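Uncharacterized protein conserved in bacteria (Cupriavidus necator, PDB 5DMH) catalyses the ATP-dependent phosphorylation of 3-oxo-tetronate to 3-oxo-tetronate 4-phosphate. Local coordinates at residues D142-C147 and V226-A231; R155-G160 and A185-V190; V199-Y204 and I230-S235. One frame throughout, in Å; residues are numbered along the deposited sequence.

From the N terminus, the strand at 142-147 is met first; 78 residues lie between it and its partner in contact 1, 226-231, whose arrival closes a long loop. Contact 2 lies wholly within that loop, joining the first strand and turn of a short hairpin (155-160) to the start of helix 187-193. The chain then continues into strand 199-202, where contact 3 opens after contact 2 has closed. Contact 3 ends on 230-235, sharing Ile230 and Ala231 with contact 1, so strand 228-231 is the middle member of three parallel strands. Asp232 brings contacts 2 and 3 together by accepting from the backbone of Arg159 and Gly160.

Contact 1. Residues D142-C147 and V226-A231; sequences DFTIAC and VRMAIA
Strands 144-147 and 228-231 run side by side as parallel neighbours in the alpha/beta sugar-binding domain, their axes 4.5 Å apart at closest approach and their directions 34° apart. Thr144, Ile145 and Ala146 pair with Met228, Ala229 and Ile230. In the usual parallel pattern, Thr144 N donates to Arg227 O, Thr144 O accepts from Ala229 N, Ala146 N donates to Ala229 O at 2.8 Å, and Ala146 O accepts from Ala231 N. Several carbonyls also receive a CA-H, as where Phe143 CA lies 3.2 Å from Arg227 O.

On the side of the sheet that carries Ile145 and Ala229, Phe143, just ahead of its strand, has CG anti to the backbone N (chi1 -180°), and its ring lies alongside Val226, pointing the same way. Its edge meets a carbonyl, CD1 standing 3.4 Å from Val226 O in the ring plane, while CZ reaches the methyl of Ala229 at 3.8 Å. Helix 211-223 packs here against Phe143 and Val226. On the other face Thr144 and Met228, present as selenomethionine, also lie side by side, with Thr144 CG2 4.0 Å from Met228 SE. Next along, Ala146 CB touches Ile230 CD1 at 3.9 Å. Helices 128-139 and 187-193 back this side, and Thr144 OG1 is bonded to Leu251 O on the neighbouring strand.

Before the strands begin, the Arg227 side chain bends at chi3 and lays one guanidinium face over Asp142 CA, toward the rim of the group; the Asp142 carboxylate turns away to a salt bridge with Arg222. A water bridges the two backbones here, donating to Asp142 O and to Val226 O, with each carbonyl oxygen 2.8 Å from the water oxygen.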
loop_
_atom_site.group_PDB
_atom_site.type_symbol
_atom_site.label_atom_id
_atom_site.label_comp_id
_atom_site.label_asym_id
_atom_site.label_seq_id
_atom_site.Cartn_x
_atom_site.Cartn_y
_atom_site.Cartn_z
ATOM N N ASP A 142 -23.090 -10.409 0.210
ATOM C CA ASP A 142 -23.881 -9.238 0.518
ATOM C C ASP A 142 -23.299 -8.343 1.598
ATOM O O ASP A 142 -23.946 -7.369 2.005
ATOM C CB ASP A 142 -25.326 -9.646 0.886
ATOM C CG ASP A 142 -25.427 -10.408 2.205
ATOM O OD1 ASP A 142 -24.430 -10.503 2.949
ATOM O OD2 ASP A 142 -26.536 -10.910 2.509
ATOM N N PHE A 143 -22.071 -8.619 2.022
ATOM C CA PHE A 143 -21.474 -7.842 3.116
ATOM C C PHE A 143 -19.965 -7.947 3.231
ATOM O O PHE A 143 -19.400 -9.028 3.121
ATOM C CB PHE A 143 -22.057 -8.309 4.445
ATOM C CG PHE A 143 -21.520 -7.575 5.642
ATOM C CD1 PHE A 143 -22.121 -6.418 6.071
ATOM C CD2 PHE A 143 -20.413 -8.054 6.344
ATOM C CE1 PHE A 143 -21.640 -5.743 7.178
ATOM C CE2 PHE A 143 -19.937 -7.392 7.458
ATOM C CZ PHE A 143 -20.553 -6.230 7.872
ATOM N N THR A 144 -19.321 -6.827 3.524
ATOM C CA THR A 144 -17.928 -6.876 3.974
ATOM C C THR A 144 -17.690 -5.785 4.976
ATOM O O THR A 144 -18.552 -4.935 5.171
ATOM C CB THR A 144 -16.921 -6.759 2.825
ATOM O OG1 THR A 144 -15.630 -7.084 3.323
ATOM C CG2 THR A 144 -16.916 -5.374 2.247
ATOM N N ILE A 145 -16.544 -5.841 5.640
ATOM C CA ILE A 145 -16.116 -4.757 6.503
ATOM C C ILE A 145 -15.075 -3.918 5.770
ATOM O O ILE A 145 -14.432 -4.368 4.798
ATOM C CB ILE A 145 -15.499 -5.231 7.836
ATOM C CG1 ILE A 145 -14.294 -6.136 7.599
ATOM C CG2 ILE A 145 -16.581 -5.912 8.710
ATOM C CD1 ILE A 145 -13.485 -6.360 8.832
ATOM N N ALA A 146 -14.907 -2.703 6.272
ATOM C CA ALA A 146 -13.926 -1.760 5.782
ATOM C C ALA A 146 -13.178 -1.236 7.018
ATOM O O ALA A 146 -13.729 -0.473 7.814
ATOM C CB ALA A 146 -14.624 -0.625 5.054
ATOM N N CYS A 147 -11.947 -1.685 7.201
ATOM C CA CYS A 147 -11.195 -1.357 8.399
ATOM C C CYS A 147 -9.766 -0.990 8.088
ATOM O O CYS A 147 -8.882 -1.864 8.058
ATOM C CB CYS A 147 -11.165 -2.552 9.359
ATOM S SG CYS A 147 -10.480 -2.111 10.987
ATOM N N VAL A 226 -27.251 -3.486 5.643
ATOM C CA VAL A 226 -25.928 -2.903 5.486
ATOM C C VAL A 226 -25.113 -3.806 4.558
ATOM O O VAL A 226 -24.977 -4.990 4.797
ATOM C CB VAL A 226 -25.216 -2.771 6.836
ATOM C CG1 VAL A 226 -23.784 -2.338 6.654
ATOM C CG2 VAL A 226 -25.998 -1.819 7.765
ATOM N N ARG A 227 -24.580 -3.243 3.490
ATOM C CA ARG A 227 -23.750 -4.046 2.594
ATOM C C ARG A 227 -22.251 -3.887 2.820
ATOM O O ARG A 227 -21.471 -4.759 2.453
ATOM C CB ARG A 227 -24.180 -3.793 1.161
ATOM C CG ARG A 227 -25.648 -4.266 1.020
ATOM C CD ARG A 227 -26.120 -4.348 -0.398
ATOM N NE ARG A 227 -25.204 -5.118 -1.235
ATOM C CZ ARG A 227 -25.443 -6.336 -1.710
ATOM N NH1 ARG A 227 -26.571 -6.979 -1.432
ATOM N NH2 ARG A 227 -24.533 -6.918 -2.473
HETATM N N MSE A 228 -21.856 -2.796 3.458
HETATM C CA MSE A 228 -20.481 -2.605 3.871
HETATM C C MSE A 228 -20.457 -1.805 5.175
HETATM O O MSE A 228 -21.113 -0.775 5.284
HETATM C CB MSE A 228 -19.684 -1.866 2.778
HETATM C CG MSE A 228 -18.265 -1.600 3.132
HETATM SE SE MSE A 228 -17.202 -1.510 1.434
HETATM C CE MSE A 228 -18.482 -0.739 0.295
ATOM N N ALA A 229 -19.705 -2.286 6.149
ATOM C CA ALA A 229 -19.612 -1.601 7.440
ATOM C C ALA A 229 -18.191 -1.177 7.727
ATOM O O ALA A 229 -17.269 -2.005 7.677
ATOM C CB ALA A 229 -20.092 -2.509 8.566
ATOM N N ILE A 230 -18.025 0.103 8.039
ATOM C CA ILE A 230 -16.795 0.579 8.652
ATOM C C ILE A 230 -16.660 -0.198 9.959
ATOM O O ILE A 230 -17.628 -0.315 10.684
ATOM C CB ILE A 230 -16.875 2.073 8.951
ATOM C CG1 ILE A 230 -17.024 2.905 7.663
ATOM C CG2 ILE A 230 -15.651 2.530 9.744
ATOM C CD1 ILE A 230 -15.901 2.737 6.672
ATOM N N ALA A 231 -15.499 -0.783 10.239
ATOM C CA ALA A 231 -15.295 -1.473 11.522
ATOM C C ALA A 231 -14.362 -0.690 12.432
ATOM O O ALA A 231 -13.212 -0.408 12.062
ATOM C CB ALA A 231 -14.748 -2.868 11.306
HETATM O O HOH W 1 -26.161 -7.298 3.673
#

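Contact 2. Residues R155-G160 and A185-V190; sequences RTIFRG and ASLVRV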
loop_
_atom_site.group_PDB
_atom_site.type_symbol
_atom_site.label_atom_id
_atom_site.label_comp_id
_atom_site.label_asym_id
_atom_site.label_seq_id
_atom_site.Cartn_x
_atom_site.Cartn_y
_atom_site.Cartn_z
ATOM N N ARG A 155 -2.939 4.369 13.550
ATOM C CA ARG A 155 -4.290 4.546 13.018
ATOM C C ARG A 155 -5.288 3.759 13.856
ATOM O O ARG A 155 -5.161 2.533 13.986
ATOM C CB ARG A 155 -4.420 4.085 11.562
ATOM C CG ARG A 155 -3.688 4.940 10.519
ATOM C CD ARG A 155 -2.257 4.490 10.250
ATOM N NE ARG A 155 -1.704 5.263 9.145
ATOM C CZ ARG A 155 -1.011 6.399 9.266
ATOM N NH1 ARG A 155 -0.590 7.032 8.183
ATOM N NH2 ARG A 155 -0.718 6.917 10.453
ATOM N N THR A 156 -6.239 4.476 14.460
ATOM C CA THR A 156 -7.385 3.855 15.119
ATOM C C THR A 156 -8.723 4.430 14.642
ATOM O O THR A 156 -8.782 5.534 14.084
ATOM C CB THR A 156 -7.288 3.941 16.679
ATOM O OG1 THR A 156 -7.223 5.302 17.104
ATOM C CG2 THR A 156 -6.079 3.192 17.179
ATOM N N ILE A 157 -9.797 3.661 14.862
ATOM C CA ILE A 157 -11.141 3.995 14.414
ATOM C C ILE A 157 -12.149 3.831 15.567
ATOM O O ILE A 157 -12.205 2.787 16.195
ATOM C CB ILE A 157 -11.630 3.115 13.228
ATOM C CG1 ILE A 157 -10.643 3.164 12.063
ATOM C CG2 ILE A 157 -12.967 3.617 12.727
ATOM C CD1 ILE A 157 -10.906 2.109 11.036
ATOM N N PHE A 158 -12.873 4.909 15.841
ATOM C CA PHE A 158 -13.841 4.998 16.947
ATOM C C PHE A 158 -15.101 5.672 16.433
ATOM O O PHE A 158 -15.059 6.779 15.910
ATOM C CB PHE A 158 -13.257 5.785 18.136
ATOM C CG PHE A 158 -14.201 5.906 19.315
ATOM C CD1 PHE A 158 -14.285 4.886 20.252
ATOM C CD2 PHE A 158 -14.999 7.023 19.485
ATOM C CE1 PHE A 158 -15.129 5.003 21.333
ATOM C CE2 PHE A 158 -15.851 7.128 20.564
ATOM C CZ PHE A 158 -15.904 6.135 21.494
ATOM N N ARG A 159 -16.246 5.006 16.598
ATOM C CA ARG A 159 -17.521 5.491 16.057
ATOM C C ARG A 159 -17.381 5.896 14.592
ATOM O O ARG A 159 -17.981 6.855 14.137
ATOM C CB ARG A 159 -18.111 6.599 16.919
ATOM C CG ARG A 159 -18.489 6.096 18.323
ATOM C CD ARG A 159 -19.143 7.156 19.208
ATOM N NE ARG A 159 -19.543 6.548 20.472
ATOM C CZ ARG A 159 -20.718 5.951 20.688
ATOM N NH1 ARG A 159 -21.637 5.882 19.741
ATOM N NH2 ARG A 159 -20.963 5.402 21.858
ATOM N N GLY A 160 -16.579 5.116 13.885
ATOM C CA GLY A 160 -16.393 5.236 12.454
ATOM C C GLY A 160 -15.443 6.335 12.030
ATOM O O GLY A 160 -15.214 6.506 10.833
ATOM N N ALA A 185 -13.145 13.027 8.623
ATOM C CA ALA A 185 -12.664 11.869 9.371
ATOM C C ALA A 185 -13.736 10.832 9.575
ATOM O O ALA A 185 -13.454 9.740 10.058
ATOM C CB ALA A 185 -12.091 12.292 10.728
ATOM N N SER A 186 -14.964 11.171 9.218
ATOM C CA SER A 186 -16.080 10.222 9.343
ATOM C C SER A 186 -16.112 9.218 8.167
ATOM O O SER A 186 -16.590 9.516 7.066
ATOM C CB SER A 186 -17.401 10.970 9.465
ATOM O OG SER A 186 -18.469 10.040 9.548
ATOM N N LEU A 187 -15.549 8.046 8.392
ATOM C CA LEU A 187 -15.381 7.074 7.332
ATOM C C LEU A 187 -16.721 6.538 6.822
ATOM O O LEU A 187 -16.818 6.122 5.680
ATOM C CB LEU A 187 -14.528 5.907 7.811
ATOM C CG LEU A 187 -13.093 6.197 8.242
ATOM C CD1 LEU A 187 -12.326 4.894 8.526
ATOM C CD2 LEU A 187 -12.377 7.020 7.183
ATOM N N VAL A 188 -17.753 6.541 7.667
ATOM C CA VAL A 188 -19.070 6.080 7.214
ATOM C C VAL A 188 -19.590 7.026 6.144
ATOM O O VAL A 188 -19.997 6.597 5.054
ATOM C CB VAL A 188 -20.081 5.932 8.377
ATOM C CG1 VAL A 188 -21.474 5.674 7.837
ATOM C CG2 VAL A 188 -19.645 4.833 9.297
ATOM N N ARG A 189 -19.474 8.324 6.419
ATOM C CA ARG A 189 -19.908 9.363 5.477
ATOM C C ARG A 189 -19.022 9.366 4.211
ATOM O O ARG A 189 -19.527 9.407 3.096
ATOM C CB ARG A 189 -19.875 10.713 6.191
ATOM C CG ARG A 189 -20.365 11.920 5.422
ATOM C CD ARG A 189 -20.650 13.072 6.397
ATOM N NE ARG A 189 -19.462 13.450 7.162
ATOM C CZ ARG A 189 -19.469 14.104 8.329
ATOM N NH1 ARG A 189 -20.608 14.468 8.903
ATOM N NH2 ARG A 189 -18.328 14.405 8.930
ATOM N N VAL A 190 -17.714 9.281 4.399
ATOM C CA VAL A 190 -16.774 9.265 3.277
ATOM C C VAL A 190 -17.045 8.065 2.358
ATOM O O VAL A 190 -17.158 8.213 1.153
ATOM C CB VAL A 190 -15.310 9.244 3.785
ATOM C CG1 VAL A 190 -14.315 8.980 2.648
ATOM C CG2 VAL A 190 -14.973 10.551 4.500
#
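Leu187 meets Ile157 and Gly160 because its first torsion (chi1 -62°) sets CG opposite the carbonyl carbon and beside the backbone N, while chi2 near -173° carries CD1 on toward the hairpin. Ile157 answers with an extended CG1-CD1 arm, and the two chains cross at about a right angle, their CD1 methyls 4.0 Å apart. The motif is a tight beta hairpin, strand 155-158 returning as 161-164, docked on the N-terminal end of helix 187-193. Arg159 and Gly160 form its two-residue turn, and the positive phi of both matches a type I' turn.

The one hydrogen bond across the contact comes from this turn. Gly160 O accepts from Leu187 N at 2.9 Å, the donor standing 28° out of the carbonyl plane. Leu187 is the first residue of the helix, after Ser186 at the N-cap position, so the turn carbonyl engages an amide of the first helical turn; its partial negative charge there should suit the helix dipole. Ser186 O meanwhile accepts from Val190 N inside the helix. The arrangement illustrates how a loop carbonyl can tie a hairpin to a helix start.

Around the contact, Asp232 holds the turn from its other flank by accepting from the amides of Arg159 and Gly160, and Ile230 of strand 228-231 packs on Leu187 and Val188. Leu187 also folds its own side chain over the acceptor it has bonded: besides the amide, Gly160 O is approached by Leu187 CB at 3.2 Å and by Leu187 CG at 3.4 Å.

Contact 3. Residues V199-Y204 and I230-S235; sequences VGLLRY and IADAVS
Asp232 meets Tyr204 through its carboxylate: Asp232 OD2 accepts from Tyr204 N at 2.8 Å through a bent N-H, the amide arriving on the anti side and 20° out of the carboxylate plane. Tyr204 holds its ring between the backbone N and the carbonyl carbon (chi1 71°), which sets the ring edge beside the carboxylate, with OD2 in the ring plane and 3.6 Å from Tyr204 CD1. The two side chains point the same way, ring and carboxylate planes turned 26° apart. Since Tyr204 begins helix 204-207, the negative charge lies near a helix start, where it would probably be stabilised. Asp232 OD1 touches the methyl Leu201 CD1 at 3.6 Å, which also rests 3.5 Å from Ile230 O.

Parallel strand pairing positions this group. Ile230 N donates to Gly200 O, Leu202 N to Ile230 O at 2.8 Å, and Asp232 N to Leu202 O at 3.0 Å, so the last bond fixes the backbone of the very residue whose side chain reaches on to Tyr204. Beyond, the carboxylate is gripped again by the turn of the 155-164 hairpin, OD2 by Arg159 N and OD1 by Gly160 N.

Strand 199-202 is an edge strand within this chain, with 228-231 as its neighbour. On one face Val199 and Ile230 pack against helix 187-193; on the other, Leu202 and Ala231 meet helix 236-245, Leu202 also contacting helix 211-223.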
loop_
_atom_site.group_PDB
_atom_site.type_symbol
_atom_site.label_atom_id
_atom_site.label_comp_id
_atom_site.label_asym_id
_atom_site.label_seq_id
_atom_site.Cartn_x
_atom_site.Cartn_y
_atom_site.Cartn_z
ATOM N N VAL A 199 -23.960 1.846 3.501
ATOM C CA VAL A 199 -22.771 1.742 4.358
ATOM C C VAL A 199 -23.160 1.928 5.813
ATOM O O VAL A 199 -23.922 2.817 6.130
ATOM C CB VAL A 199 -21.708 2.827 4.004
ATOM C CG1 VAL A 199 -20.573 2.795 4.993
ATOM C CG2 VAL A 199 -21.199 2.605 2.607
ATOM N N GLY A 200 -22.690 1.048 6.687
ATOM C CA GLY A 200 -23.009 1.149 8.100
ATOM C C GLY A 200 -21.752 1.117 8.967
ATOM O O GLY A 200 -20.629 1.406 8.503
ATOM N N LEU A 201 -21.950 0.751 10.233
ATOM C CA LEU A 201 -20.894 0.775 11.229
ATOM C C LEU A 201 -20.953 -0.436 12.128
ATOM O O LEU A 201 -21.996 -0.741 12.707
ATOM C CB LEU A 201 -21.006 2.026 12.095
ATOM C CG LEU A 201 -19.987 2.190 13.243
ATOM C CD1 LEU A 201 -18.566 2.343 12.748
ATOM C CD2 LEU A 201 -20.376 3.399 14.114
ATOM N N LEU A 202 -19.815 -1.108 12.253
ATOM C CA LEU A 202 -19.620 -2.142 13.257
ATOM C C LEU A 202 -18.860 -1.471 14.404
ATOM O O LEU A 202 -17.658 -1.299 14.336
ATOM C CB LEU A 202 -18.849 -3.310 12.631
ATOM C CG LEU A 202 -18.383 -4.456 13.500
ATOM C CD1 LEU A 202 -19.578 -5.072 14.225
ATOM C CD2 LEU A 202 -17.666 -5.520 12.668
ATOM N N ARG A 203 -19.581 -1.063 15.442
ATOM C CA ARG A 203 -19.067 -0.112 16.429
ATOM C C ARG A 203 -18.163 -0.769 17.474
ATOM O O ARG A 203 -18.268 -1.970 17.751
ATOM C CB ARG A 203 -20.258 0.606 17.093
ATOM C CG ARG A 203 -19.910 1.856 17.891
ATOM C CD ARG A 203 -21.152 2.509 18.498
ATOM N NE ARG A 203 -22.017 3.082 17.484
ATOM C CZ ARG A 203 -23.136 2.532 17.004
ATOM N NH1 ARG A 203 -23.816 3.167 16.052
ATOM N NH2 ARG A 203 -23.607 1.376 17.468
ATOM N N TYR A 204 -17.291 0.038 18.074
ATOM C CA TYR A 204 -16.284 -0.441 19.020
ATOM C C TYR A 204 -16.832 -1.244 20.190
ATOM O O TYR A 204 -16.131 -2.099 20.744
ATOM C CB TYR A 204 -15.504 0.755 19.586
ATOM C CG TYR A 204 -16.322 1.589 20.529
ATOM C CD1 TYR A 204 -17.187 2.560 20.062
ATOM C CD2 TYR A 204 -16.263 1.367 21.898
ATOM C CE1 TYR A 204 -17.964 3.286 20.923
ATOM C CE2 TYR A 204 -17.013 2.097 22.771
ATOM C CZ TYR A 204 -17.869 3.070 22.287
ATOM O OH TYR A 204 -18.641 3.820 23.144
ATOM N N ILE A 230 -18.025 0.103 8.039
ATOM C CA ILE A 230 -16.795 0.579 8.652
ATOM C C ILE A 230 -16.660 -0.198 9.959
ATOM O O ILE A 230 -17.628 -0.315 10.684
ATOM C CB ILE A 230 -16.875 2.073 8.951
ATOM C CG1 ILE A 230 -17.024 2.905 7.663
ATOM C CG2 ILE A 230 -15.651 2.530 9.744
ATOM C CD1 ILE A 230 -15.901 2.737 6.672
ATOM N N ALA A 231 -15.499 -0.783 10.239
ATOM C CA ALA A 231 -15.295 -1.473 11.522
ATOM C C ALA A 231 -14.362 -0.690 12.432
ATOM O O ALA A 231 -13.212 -0.408 12.062
ATOM C CB ALA A 231 -14.748 -2.868 11.306
ATOM N N ASP A 232 -14.860 -0.364 13.624
ATOM C CA ASP A 232 -14.039 0.260 14.649
ATOM C C ASP A 232 -12.920 -0.691 15.123
ATOM O O ASP A 232 -13.069 -1.913 15.183
ATOM C CB ASP A 232 -14.880 0.709 15.872
ATOM C CG ASP A 232 -15.713 1.967 15.638
ATOM O OD1 ASP A 232 -15.536 2.668 14.604
ATOM O OD2 ASP A 232 -16.573 2.252 16.526
ATOM N N ALA A 233 -11.790 -0.112 15.511
ATOM C CA ALA A 233 -10.711 -0.888 16.088
ATOM C C ALA A 233 -9.806 0.089 16.810
ATOM O O ALA A 233 -9.256 1.012 16.189
ATOM C CB ALA A 233 -9.930 -1.637 15.028
ATOM N N VAL A 234 -9.723 -0.080 18.125
ATOM C CA VAL A 234 -8.942 0.831 18.980
ATOM C C VAL A 234 -7.639 0.220 19.457
ATOM O O VAL A 234 -6.880 0.868 20.192
ATOM C CB VAL A 234 -9.759 1.324 20.182
ATOM C CG1 VAL A 234 -11.103 1.836 19.737
ATOM C CG2 VAL A 234 -9.946 0.217 21.234
ATOM N N SER A 235 -7.358 -0.997 19.000
ATOM C CA SER A 235 -6.186 -1.756 19.432
ATOM C C SER A 235 -5.952 -2.914 18.496
ATOM O O SER A 235 -6.844 -3.278 17.709
ATOM C CB SER A 235 -6.444 -2.299 20.821
ATOM O OG SER A 235 -7.514 -3.184 20.741
#